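Local atomic coordinates of N-terminal acetyltransferase-like protein (Chaetomium thermophilum, PDB entry 5NNP), a protein that probably serves as the tetratricopeptide-repeat auxiliary subunit of an N-terminal acetyltransferase A complex. Residues Ile79-Tyr84 with Tyr101-Lys106; Gly261-Leu266 with Lys277-Glu282. All coordinates share one frame; numbering follows the deposited sequence.

Contact 1: residues Ile79-Tyr84 with Tyr101-Lys106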
loop_
_atom_site.group_PDB
_atom_site.type_symbol
_atom_site.label_atom_id
_atom_site.label_comp_id
_atom_site.label_asym_id
_atom_site.label_seq_id
_atom_site.Cartn_x
_atom_site.Cartn_y
_atom_site.Cartn_z
ATOM N N ILE A 79 17.969 34.773 6.409
ATOM C CA ILE A 79 17.008 34.895 5.323
ATOM C C ILE A 79 17.541 34.271 4.037
ATOM O O ILE A 79 16.845 33.475 3.399
ATOM C CB ILE A 79 16.638 36.360 5.075
ATOM C CG1 ILE A 79 15.816 36.884 6.256
ATOM C CG2 ILE A 79 15.873 36.513 3.774
ATOM C CD1 ILE A 79 15.734 38.419 6.324
ATOM N N CYS A 80 18.774 34.609 3.665
ATOM C CA CYS A 80 19.359 34.040 2.456
ATOM C C CYS A 80 19.382 32.497 2.506
ATOM O O CYS A 80 19.037 31.825 1.529
ATOM C CB CYS A 80 20.762 34.595 2.230
ATOM S SG CYS A 80 20.834 36.413 2.081
ATOM N N TRP A 81 19.755 31.937 3.653
ATOM C CA TRP A 81 19.813 30.489 3.779
ATOM C C TRP A 81 18.408 29.866 3.800
ATOM O O TRP A 81 18.166 28.843 3.159
ATOM C CB TRP A 81 20.619 30.100 5.021
ATOM C CG TRP A 81 22.098 30.340 4.809
ATOM C CD1 TRP A 81 22.844 31.379 5.298
ATOM C CD2 TRP A 81 22.991 29.547 4.015
ATOM N NE1 TRP A 81 24.145 31.275 4.869
ATOM C CE2 TRP A 81 24.266 30.162 4.080
ATOM C CE3 TRP A 81 22.839 28.381 3.255
ATOM C CZ2 TRP A 81 25.386 29.649 3.416
ATOM C CZ3 TRP A 81 23.969 27.863 2.588
ATOM C CH2 TRP A 81 25.222 28.507 2.677
ATOM N N HIS A 82 17.486 30.506 4.514
ATOM C CA HIS A 82 16.086 30.086 4.540
ATOM C C HIS A 82 15.493 30.010 3.122
ATOM O O HIS A 82 14.893 29.003 2.754
ATOM C CB HIS A 82 15.276 31.041 5.417
ATOM C CG HIS A 82 13.915 30.542 5.778
ATOM N ND1 HIS A 82 12.967 31.344 6.386
ATOM C CD2 HIS A 82 13.332 29.332 5.622
ATOM C CE1 HIS A 82 11.865 30.646 6.592
ATOM N NE2 HIS A 82 12.058 29.420 6.138
ATOM N N VAL A 83 15.683 31.065 2.334
ATOM C CA VAL A 83 15.228 31.114 0.944
ATOM C C VAL A 83 15.793 29.953 0.121
ATOM O O VAL A 83 15.060 29.233 -0.572
ATOM C CB VAL A 83 15.632 32.452 0.263
ATOM C CG1 VAL A 83 15.420 32.381 -1.228
ATOM C CG2 VAL A 83 14.846 33.605 0.846
ATOM N N TYR A 84 17.109 29.794 0.202
ATOM C CA TYR A 84 17.818 28.720 -0.481
ATOM C C TYR A 84 17.149 27.364 -0.190
ATOM O O TYR A 84 16.942 26.551 -1.088
ATOM C CB TYR A 84 19.286 28.731 -0.040
ATOM C CG TYR A 84 20.281 28.086 -0.991
ATOM C CD1 TYR A 84 20.279 28.387 -2.349
ATOM C CD2 TYR A 84 21.268 27.216 -0.513
ATOM C CE1 TYR A 84 21.209 27.808 -3.218
ATOM C CE2 TYR A 84 22.191 26.629 -1.373
ATOM C CZ TYR A 84 22.156 26.929 -2.718
ATOM O OH TYR A 84 23.078 26.362 -3.561
ATOM N N TYR A 101 18.251 24.816 5.743
ATOM C CA TYR A 101 17.422 25.084 6.916
ATOM C C TYR A 101 18.247 25.015 8.205
ATOM O O TYR A 101 18.118 25.868 9.091
ATOM C CB TYR A 101 16.266 24.092 6.992
ATOM C CG TYR A 101 15.033 24.519 6.241
ATOM C CD1 TYR A 101 14.888 24.265 4.883
ATOM C CD2 TYR A 101 13.999 25.175 6.896
ATOM C CE1 TYR A 101 13.743 24.655 4.203
ATOM C CE2 TYR A 101 12.858 25.572 6.226
ATOM C CZ TYR A 101 12.729 25.312 4.887
ATOM O OH TYR A 101 11.573 25.716 4.246
ATOM N N LYS A 102 19.096 23.993 8.298
ATOM C CA LYS A 102 19.917 23.756 9.486
ATOM C C LYS A 102 20.832 24.939 9.823
ATOM O O LYS A 102 21.018 25.294 10.993
ATOM C CB LYS A 102 20.753 22.496 9.287
ATOM C CG LYS A 102 21.206 21.847 10.555
ATOM C CD LYS A 102 21.230 20.330 10.411
ATOM C CE LYS A 102 22.241 19.899 9.378
ATOM N NZ LYS A 102 22.399 18.430 9.441
ATOM N N PHE A 103 21.406 25.544 8.788
ATOM C CA PHE A 103 22.320 26.661 8.974
ATOM C C PHE A 103 21.542 27.944 9.285
ATOM O O PHE A 103 21.930 28.738 10.165
ATOM C CB PHE A 103 23.204 26.840 7.740
ATOM C CG PHE A 103 24.436 27.661 7.995
ATOM C CD1 PHE A 103 25.421 27.209 8.867
ATOM C CD2 PHE A 103 24.614 28.878 7.361
ATOM C CE1 PHE A 103 26.578 27.951 9.108
ATOM C CE2 PHE A 103 25.753 29.635 7.593
ATOM C CZ PHE A 103 26.746 29.174 8.472
ATOM N N ALA A 104 20.435 28.138 8.575
ATOM C CA ALA A 104 19.530 29.237 8.891
ATOM C C ALA A 104 19.147 29.199 10.380
ATOM O O ALA A 104 19.216 30.219 11.081
ATOM C CB ALA A 104 18.295 29.182 8.007
ATOM N N LEU A 105 18.776 28.024 10.874
ATOM C CA LEU A 105 18.436 27.902 12.289
ATOM C C LEU A 105 19.634 28.170 13.231
ATOM O O LEU A 105 19.438 28.645 14.349
ATOM C CB LEU A 105 17.843 26.516 12.573
ATOM C CG LEU A 105 17.158 26.325 13.933
ATOM C CD1 LEU A 105 15.939 27.214 14.049
ATOM C CD2 LEU A 105 16.760 24.877 14.189
ATOM N N LYS A 106 20.863 27.871 12.803
ATOM C CA LYS A 106 22.020 28.188 13.642
ATOM C C LYS A 106 22.260 29.699 13.659
ATOM O O LYS A 106 22.869 30.231 14.589
ATOM C CB LYS A 106 23.290 27.462 13.171
ATOM C CG LYS A 106 23.248 25.974 13.370
ATOM C CD LYS A 106 24.557 25.294 13.031
ATOM C CE LYS A 106 24.386 23.777 13.064
ATOM N NZ LYS A 106 25.649 23.038 12.721
HETATM O O HOH W 1 9.978 27.409 5.541
#

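Contact 2: residues Gly261-Leu266 with Lys277-Glu282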
loop_
_atom_site.group_PDB
_atom_site.type_symbol
_atom_site.label_atom_id
_atom_site.label_comp_id
_atom_site.label_asym_id
_atom_site.label_seq_id
_atom_site.Cartn_x
_atom_site.Cartn_y
_atom_site.Cartn_z
ATOM N N GLY A 261 -5.484 -19.403 17.145
ATOM C CA GLY A 261 -5.198 -19.073 18.527
ATOM C C GLY A 261 -5.996 -19.877 19.538
ATOM O O GLY A 261 -5.418 -20.444 20.463
ATOM N N LEU A 262 -7.316 -19.929 19.373
ATOM C CA LEU A 262 -8.169 -20.697 20.280
ATOM C C LEU A 262 -7.733 -22.145 20.309
ATOM O O LEU A 262 -7.474 -22.722 21.374
ATOM C CB LEU A 262 -9.642 -20.622 19.860
ATOM C CG LEU A 262 -10.606 -21.427 20.740
ATOM C CD1 LEU A 262 -10.524 -20.964 22.205
ATOM C CD2 LEU A 262 -12.045 -21.343 20.227
ATOM N N ILE A 263 -7.652 -22.724 19.121
ATOM C CA ILE A 263 -7.359 -24.138 18.973
ATOM C C ILE A 263 -5.996 -24.516 19.574
ATOM O O ILE A 263 -5.850 -25.562 20.216
ATOM C CB ILE A 263 -7.437 -24.533 17.498
ATOM C CG1 ILE A 263 -8.912 -24.624 17.090
ATOM C CG2 ILE A 263 -6.719 -25.841 17.256
ATOM C CD1 ILE A 263 -9.143 -24.600 15.605
ATOM N N SER A 264 -5.005 -23.655 19.389
ATOM C CA SER A 264 -3.726 -23.854 20.052
ATOM C C SER A 264 -3.875 -23.791 21.575
ATOM O O SER A 264 -3.322 -24.614 22.302
ATOM C CB SER A 264 -2.717 -22.815 19.588
ATOM O OG SER A 264 -1.450 -23.094 20.148
ATOM N N ALA A 265 -4.641 -22.818 22.050
ATOM C CA ALA A 265 -4.786 -22.596 23.486
ATOM C C ALA A 265 -5.492 -23.756 24.189
ATOM O O ALA A 265 -5.310 -23.971 25.388
ATOM C CB ALA A 265 -5.539 -21.293 23.744
ATOM N N LEU A 266 -6.310 -24.485 23.439
ATOM C CA LEU A 266 -7.042 -25.622 23.975
ATOM C C LEU A 266 -6.177 -26.869 23.977
ATOM O O LEU A 266 -6.571 -27.903 24.522
ATOM C CB LEU A 266 -8.307 -25.881 23.163
ATOM C CG LEU A 266 -9.416 -24.835 23.264
ATOM C CD1 LEU A 266 -10.588 -25.220 22.370
ATOM C CD2 LEU A 266 -9.868 -24.693 24.701
ATOM N N LYS A 277 -13.265 -29.689 14.613
ATOM C CA LYS A 277 -14.510 -29.288 13.989
ATOM C C LYS A 277 -15.512 -28.838 15.038
ATOM O O LYS A 277 -16.357 -27.979 14.772
ATOM C CB LYS A 277 -15.112 -30.416 13.152
ATOM C CG LYS A 277 -16.335 -29.951 12.362
ATOM C CD LYS A 277 -16.790 -30.965 11.345
ATOM C CE LYS A 277 -18.058 -30.499 10.662
ATOM N NZ LYS A 277 -17.831 -29.239 9.909
ATOM N N ALA A 278 -15.412 -29.428 16.225
ATOM C CA ALA A 278 -16.297 -29.091 17.334
ATOM C C ALA A 278 -16.198 -27.600 17.673
ATOM O O ALA A 278 -17.207 -26.910 17.854
ATOM C CB ALA A 278 -15.961 -29.941 18.549
ATOM N N VAL A 279 -14.972 -27.104 17.759
ATOM C CA VAL A 279 -14.764 -25.685 17.956
ATOM C C VAL A 279 -15.471 -24.891 16.852
ATOM O O VAL A 279 -16.213 -23.952 17.128
ATOM C CB VAL A 279 -13.268 -25.327 17.962
ATOM C CG1 VAL A 279 -13.084 -23.840 18.199
ATOM C CG2 VAL A 279 -12.533 -26.132 19.006
ATOM N N TYR A 280 -15.239 -25.273 15.601
ATOM C CA TYR A 280 -15.831 -24.558 14.469
ATOM C C TYR A 280 -17.349 -24.676 14.426
ATOM O O TYR A 280 -18.047 -23.700 14.163
ATOM C CB TYR A 280 -15.241 -25.055 13.154
ATOM C CG TYR A 280 -13.823 -24.607 12.948
ATOM C CD1 TYR A 280 -12.755 -25.402 13.355
ATOM C CD2 TYR A 280 -13.543 -23.373 12.377
ATOM C CE1 TYR A 280 -11.446 -24.985 13.177
ATOM C CE2 TYR A 280 -12.243 -22.949 12.190
ATOM C CZ TYR A 280 -11.199 -23.760 12.592
ATOM O OH TYR A 280 -9.901 -23.346 12.407
ATOM N N ASP A 281 -17.865 -25.870 14.683
ATOM C CA ASP A 281 -19.309 -26.068 14.668
ATOM C C ASP A 281 -19.952 -25.183 15.723
ATOM O O ASP A 281 -21.034 -24.635 15.523
ATOM C CB ASP A 281 -19.669 -27.543 14.903
ATOM C CG ASP A 281 -19.292 -28.424 13.731
ATOM O OD1 ASP A 281 -19.162 -27.897 12.612
ATOM O OD2 ASP A 281 -19.128 -29.644 13.920
ATOM N N GLU A 282 -19.266 -25.031 16.845
ATOM C CA GLU A 282 -19.791 -24.225 17.924
ATOM C C GLU A 282 -20.052 -22.791 17.486
ATOM O O GLU A 282 -21.107 -22.245 17.784
ATOM C CB GLU A 282 -18.839 -24.245 19.105
ATOM C CG GLU A 282 -19.339 -23.451 20.275
ATOM C CD GLU A 282 -18.390 -23.496 21.433
ATOM O OE1 GLU A 282 -17.920 -24.608 21.755
ATOM O OE2 GLU A 282 -18.109 -22.421 22.008
#

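Contact 1: residues Ile79-Tyr84 with Tyr101-Lys106
Tyr101 OH and His82 NE2 hold one water between them, 2.7 Å from the hydroxyl oxygen and 3.0 Å from the imidazole nitrogen. The water lies at the edge of both rings and in the plane of each, so the two aromatic groups are joined at their polar ends as well as by packing. They form an offset T-shaped pair, the edge of His82 turned toward the face of Tyr101, with His82 CD2 3.8 Å from Tyr101 CE2. His82 CG is anti to the backbone N (chi1 -166°), and the ring beyond it meets Tyr101. Gln113 and Ile114 of helix 112-124 also touch the His82 side chain.

A second edge-to-face pair forms where Phe103 meets Trp81. Phe103 CD2 sits over one face of the indole, 3.5 Å from Trp81 NE1, and the ring planes stand at 75°. NE1 itself donates its hydrogen bond to Met75 O, which helps fix the rotation of the indole beneath Phe103. An alanine in place of Trp81 would probably leave the edge of Phe103 without its aromatic face and Met75 O without this donor. Between the two ring pairs lies Ala104, whose CB is 3.9 Å from Trp81 CB and 3.8 Å from His82 N.

The small methyl suits the close antiparallel packing of the two helices, whose segment axes approach to 8.0 Å at 158°. Helices 78-90 and 94-107 form the hairpin of a predicted tetratricopeptide repeat, and Trp81, Tyr101 and Ala104 match the tryptophan, aromatic and alanine positions of its consensus. With no direct hydrogen bond between the segments, their pairing probably depends on the fit of the rings and the methyl, the water being the one polar link across them.

Contact 2: residues Gly261-Leu266 with Lys277-Glu282
Helices 256-265 and 273-286 pack partly through Val279, which touches Leu262 and, at the end of 261-266, Leu266 with different methyl groups. Val279 CG1, anti to the backbone N (chi1 -179°), lies 3.4 Å from Leu262 CD2. Val279 CG2 instead meets Leu266 CD1 at 4.0 Å. In both pairs the side chains lie alongside one another, pointing opposite ways.

The two helices belong to the part of the chain assigned to the N-terminal acetyltransferase A auxiliary-subunit family, within the tetratricopeptide-repeat clan. They run obliquely antiparallel, at 135°, and their segment axes come no closer than 10.9 Å. Branched and aromatic side chains therefore span the interface, and the nearest CA atoms, of Ile263 and Val279, are 7.6 Å apart.

Ile263 extends its CD1 toward the phenol end of Tyr280, 3.4 Å from Tyr280 CE1 and 3.5 Å from Tyr280 OH. The two side chains cross at about a right angle, the methyl approaching the ring obliquely. Tyr280 also stacks on Tyr259 and touches Leu296 and Pro297, while Arg246 and Leu249 of helix 238-251 pack against Leu262.

How the contacts relate
Contacts 1 and 2 follow one another along the chain and lie on opposite sides of its centre. Their centres are about 63 Å apart and their nearest atoms about 47 Å, so neither touches the other. Each joins neighbouring helices in a chain that is about three quarters helix and has no strand, but they differ in means: contact 1 is a close, nearly antiparallel aromatic packing with a water bridge, contact 2 a wider, apolar one centred on a valine. Neither is touched by another protein chain of the assembly. The crystal structure also contains carboxymethyl coenzyme A, but the geometry described for the two contacts assigns neither of them a part in binding it.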